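Local coordinates for polysaccharide biosynthesis protein CapD (Bacillus thuringiensis HD-771, PDB 6BWC), which takes part in CMP-pseudaminic acid biosynthesis, probably acting on UDP-N-acetylglucosamine with NADP as cofactor, as a member of the short-chain dehydrogenase family, at residues K219-K222 with G223-F227; F285-P288 with D289-I292. The protein carries 2 engineered substitutions. All coordinates share one frame; numbering follows the deposited sequence.

Interaction 1 of 2, residues K219-K222 with G223-F227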
loop_
_atom_site.group_PDB
_atom_site.type_symbol
_atom_site.label_atom_id
_atom_site.label_comp_id
_atom_site.label_asym_id
_atom_site.label_seq_id
_atom_site.Cartn_x
_atom_site.Cartn_y
_atom_site.Cartn_z
ATOM N N LYS C 219 -25.626 25.131 -2.902
ATOM C CA LYS C 219 -25.749 26.434 -3.550
ATOM C C LYS C 219 -25.268 27.597 -2.698
ATOM O O LYS C 219 -24.643 28.512 -3.212
ATOM C CB LYS C 219 -27.217 26.689 -3.915
ATOM C CG LYS C 219 -27.795 25.794 -5.008
ATOM C CD LYS C 219 -29.202 25.307 -4.658
ATOM C CE LYS C 219 -30.248 25.629 -5.717
ATOM N NZ LYS C 219 -30.225 24.718 -6.896
ATOM N N ILE C 220 -25.585 27.566 -1.407
ATOM C CA ILE C 220 -25.439 28.734 -0.502
ATOM C C ILE C 220 -24.081 28.831 0.206
ATOM O O ILE C 220 -23.614 29.948 0.544
ATOM C CB ILE C 220 -26.548 28.709 0.604
ATOM C CG1 ILE C 220 -27.939 28.922 -0.008
ATOM C CG2 ILE C 220 -26.311 29.741 1.717
ATOM C CD1 ILE C 220 -28.138 30.218 -0.780
ATOM N N ALA C 221 -23.468 27.667 0.440
ATOM C CA ALA C 221 -22.431 27.539 1.451
ATOM C C ALA C 221 -21.164 28.257 1.057
ATOM O O ALA C 221 -20.655 28.074 -0.052
ATOM C CB ALA C 221 -22.132 26.082 1.767
ATOM N N LYS C 222 -20.701 29.090 1.991
ATOM C CA LYS C 222 -19.389 29.729 1.954
ATOM C C LYS C 222 -18.227 28.738 2.175
ATOM O O LYS C 222 -17.217 28.808 1.471
ATOM C CB LYS C 222 -19.368 30.916 2.944
ATOM C CG LYS C 222 -20.106 32.144 2.383
ATOM C CD LYS C 222 -21.223 32.705 3.266
ATOM C CE LYS C 222 -22.227 33.489 2.405
ATOM N NZ LYS C 222 -23.360 34.088 3.171
ATOM N N GLY C 223 -18.377 27.802 3.112
ATOM C CA GLY C 223 -17.383 26.740 3.324
ATOM C C GLY C 223 -16.968 26.612 4.768
ATOM O O GLY C 223 -16.579 27.589 5.387
ATOM N N GLY C 224 -17.051 25.396 5.296
ATOM C CA GLY C 224 -16.738 25.106 6.685
ATOM C C GLY C 224 -17.941 25.171 7.611
ATOM O O GLY C 224 -17.806 24.926 8.821
ATOM N N GLU C 225 -19.113 25.494 7.063
ATOM C CA GLU C 225 -20.327 25.604 7.876
ATOM C C GLU C 225 -21.013 24.270 7.961
ATOM O O GLU C 225 -20.614 23.310 7.280
ATOM C CB GLU C 225 -21.279 26.698 7.392
ATOM C CG GLU C 225 -21.622 26.719 5.924
ATOM C CD GLU C 225 -21.454 28.103 5.336
ATOM O OE1 GLU C 225 -20.701 28.224 4.347
ATOM O OE2 GLU C 225 -22.042 29.080 5.875
ATOM N N THR C 226 -22.008 24.208 8.847
ATOM C CA THR C 226 -22.820 23.010 9.060
ATOM C C THR C 226 -24.295 23.410 9.089
ATOM O O THR C 226 -24.713 24.117 9.984
ATOM C CB THR C 226 -22.392 22.270 10.359
ATOM O OG1 THR C 226 -21.022 21.855 10.243
ATOM C CG2 THR C 226 -23.274 21.035 10.626
ATOM N N PHE C 227 -25.069 22.969 8.105
ATOM C CA PHE C 227 -26.515 23.232 8.085
ATOM C C PHE C 227 -27.350 22.128 8.790
ATOM O O PHE C 227 -27.179 20.944 8.504
ATOM C CB PHE C 227 -26.989 23.368 6.639
ATOM C CG PHE C 227 -26.379 24.522 5.897
ATOM C CD1 PHE C 227 -25.175 24.391 5.249
ATOM C CD2 PHE C 227 -27.033 25.734 5.825
ATOM C CE1 PHE C 227 -24.630 25.458 4.546
ATOM C CE2 PHE C 227 -26.487 26.808 5.147
ATOM C CZ PHE C 227 -25.281 26.668 4.500
#
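F227 sets the edge of its ring against the methyl of A221, with CE1 3.8 Å from A221 CB. Its first torsion (-63°) places CG beside the backbone N, and the ring reaches back from the strand to the chain that has just left the helix. A221 is buried between this ring edge and the carboxylate of E225, with T165 of strand 163-169 also against it, a place for a short side chain. I220 CG2 lies 4.3 Å from F227 CZ, obliquely to the ring.

The turn between is drawn together by E225. G223 N donates to E225 OE1 (2.7 Å, 163° at the hydrogen), meeting the oxygen nearly end-on, and the same oxygen lies 3.6 Å from A221 CB. With CG between the backbone N and the carbonyl carbon (chi1 49°) and a bend at chi2, the carboxylate curls back over the turn. G223 and G224 both have positive phi, where a beta carbon would press on the preceding carbonyl, so glycine fits both places.

The contact joins helix 207-220 to strand 226-229. F227 also packs on L213 and A217 of that helix, and E225 and F227 pair through their backbones with S166.

Interaction 2 of 2, residues F285-P288 with D289-I292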
loop_
_atom_site.group_PDB
_atom_site.type_symbol
_atom_site.label_atom_id
_atom_site.label_comp_id
_atom_site.label_asym_id
_atom_site.label_seq_id
_atom_site.Cartn_x
_atom_site.Cartn_y
_atom_site.Cartn_z
ATOM N N PHE C 285 -26.208 30.156 13.999
ATOM C CA PHE C 285 -27.193 31.103 13.461
ATOM C C PHE C 285 -28.554 30.442 13.214
ATOM O O PHE C 285 -28.606 29.278 12.851
ATOM C CB PHE C 285 -26.635 31.753 12.193
ATOM C CG PHE C 285 -25.408 32.583 12.458
ATOM C CD1 PHE C 285 -25.514 33.932 12.829
ATOM C CD2 PHE C 285 -24.137 32.014 12.406
ATOM C CE1 PHE C 285 -24.377 34.697 13.113
ATOM C CE2 PHE C 285 -22.995 32.773 12.691
ATOM C CZ PHE C 285 -23.117 34.114 13.043
ATOM N N GLU C 286 -29.648 31.167 13.454
ATOM C CA GLU C 286 -30.998 30.698 13.120
ATOM C C GLU C 286 -31.498 31.383 11.873
ATOM O O GLU C 286 -31.364 32.595 11.727
ATOM C CB GLU C 286 -31.997 31.007 14.221
ATOM C CG GLU C 286 -32.100 29.923 15.251
ATOM C CD GLU C 286 -33.279 30.089 16.178
ATOM O OE1 GLU C 286 -33.120 29.951 17.423
ATOM O OE2 GLU C 286 -34.376 30.325 15.644
ATOM N N LEU C 287 -32.063 30.580 10.976
ATOM C CA LEU C 287 -32.913 31.032 9.877
ATOM C C LEU C 287 -34.316 30.497 10.202
ATOM O O LEU C 287 -34.478 29.667 11.130
ATOM C CB LEU C 287 -32.417 30.471 8.528
ATOM C CG LEU C 287 -31.125 31.050 7.925
ATOM C CD1 LEU C 287 -30.607 30.142 6.813
ATOM C CD2 LEU C 287 -31.309 32.470 7.393
ATOM N N PRO C 288 -35.335 30.972 9.462
ATOM C CA PRO C 288 -36.669 30.421 9.627
ATOM C C PRO C 288 -36.699 28.892 9.855
ATOM O O PRO C 288 -37.132 28.445 10.913
ATOM C CB PRO C 288 -37.370 30.822 8.305
ATOM C CG PRO C 288 -36.539 31.919 7.685
ATOM C CD PRO C 288 -35.378 32.178 8.611
ATOM N N ASP C 289 -36.185 28.125 8.893
ATOM C CA ASP C 289 -36.329 26.660 8.858
ATOM C C ASP C 289 -35.060 25.838 9.139
ATOM O O ASP C 289 -35.079 24.614 9.029
ATOM C CB ASP C 289 -36.890 26.273 7.489
ATOM C CG ASP C 289 -38.391 26.469 7.403
ATOM O OD1 ASP C 289 -38.852 26.888 6.317
ATOM O OD2 ASP C 289 -39.103 26.185 8.405
ATOM N N MET C 290 -34.003 26.504 9.599
ATOM C CA MET C 290 -32.642 25.977 9.526
ATOM C C MET C 290 -31.681 26.668 10.511
ATOM O O MET C 290 -31.813 27.861 10.756
ATOM C CB MET C 290 -32.178 26.237 8.103
ATOM C CG MET C 290 -30.773 25.819 7.744
ATOM S SD MET C 290 -30.508 26.337 6.055
ATOM C CE MET C 290 -31.592 25.179 5.204
ATOM N N PHE C 291 -30.735 25.919 11.084
ATOM C CA PHE C 291 -29.595 26.518 11.814
ATOM C C PHE C 291 -28.344 26.381 10.964
ATOM O O PHE C 291 -28.208 25.424 10.219
ATOM C CB PHE C 291 -29.306 25.850 13.160
ATOM C CG PHE C 291 -30.467 25.831 14.120
ATOM C CD1 PHE C 291 -30.622 26.832 15.076
ATOM C CD2 PHE C 291 -31.377 24.763 14.118
ATOM C CE1 PHE C 291 -31.667 26.784 15.990
ATOM C CE2 PHE C 291 -32.431 24.719 15.025
ATOM C CZ PHE C 291 -32.580 25.738 15.957
ATOM N N ILE C 292 -27.443 27.348 11.100
ATOM C CA ILE C 292 -26.140 27.332 10.464
ATOM C C ILE C 292 -25.106 27.455 11.571
ATOM O O ILE C 292 -25.068 28.467 12.256
ATOM C CB ILE C 292 -25.984 28.501 9.462
ATOM C CG1 ILE C 292 -27.050 28.364 8.362
ATOM C CG2 ILE C 292 -24.571 28.533 8.859
ATOM C CD1 ILE C 292 -27.077 29.455 7.301
#
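E286 and F291 lie side by side and point the same way from the hairpin, as a non-hydrogen-bonded antiparallel pair. The CG methylene of E286 lies against CE1 of the F291 ring, E286 CG to F291 CE1 3.3 Å, approaching the ring obliquely. The chain then runs on extended, and the carboxylate plane is turned 70° from the plane of the F291 ring. Glutamate suits this place because its aliphatic part can lie along the aromatic while its charge continues beyond.

F285 and I292, the adjacent hydrogen-bonded pair, turn to the other face. F285 N to I292 O (2.7 Å) and I292 N to F285 O (2.9 Å) join them, and F285 CB stands 4.3 Å from I292 CB. Further along, L287 and M290 run in the same direction, with L287 CD1 3.9 Å from M290 SD. L287 crosses I292 at a slant, and their CD1 methyls meet at 3.6 Å.

L287 N bonds to M290 O at 2.7 Å where the chain reverses through P288 and D289, whose backbone angles approximate a type I beta turn. Proline's ring restricts phi to values suited to the first corner.

Beyond the hairpin, K230 forms a salt bridge with E286 OE2 and a cation-pi contact with F291. One lysine therefore serves both neighbours, and its charge would probably favour the ionised form of the glutamate.

Following the chain, interaction 1 closes first, round the short turn that leads from helix 207-220 into strand 226-229. Interaction 2 comes almost sixty residues later and closes the tight P288-D289 reversal between strands 285-286 and 290-293. The two are in series, neither nested nor crossed. They come together in space because strand 290-293 runs antiparallel beside strand 226-229, which carries F227. There the ring of F227 packs on both M290 and I292, its CE2 3.5 Å from I292 CD1. The hairpin thus extends the large mixed sheet of the Rossmann-type domain past strand 226-229, while helix 207-220 packs against that end of the sheet through the same phenylalanine.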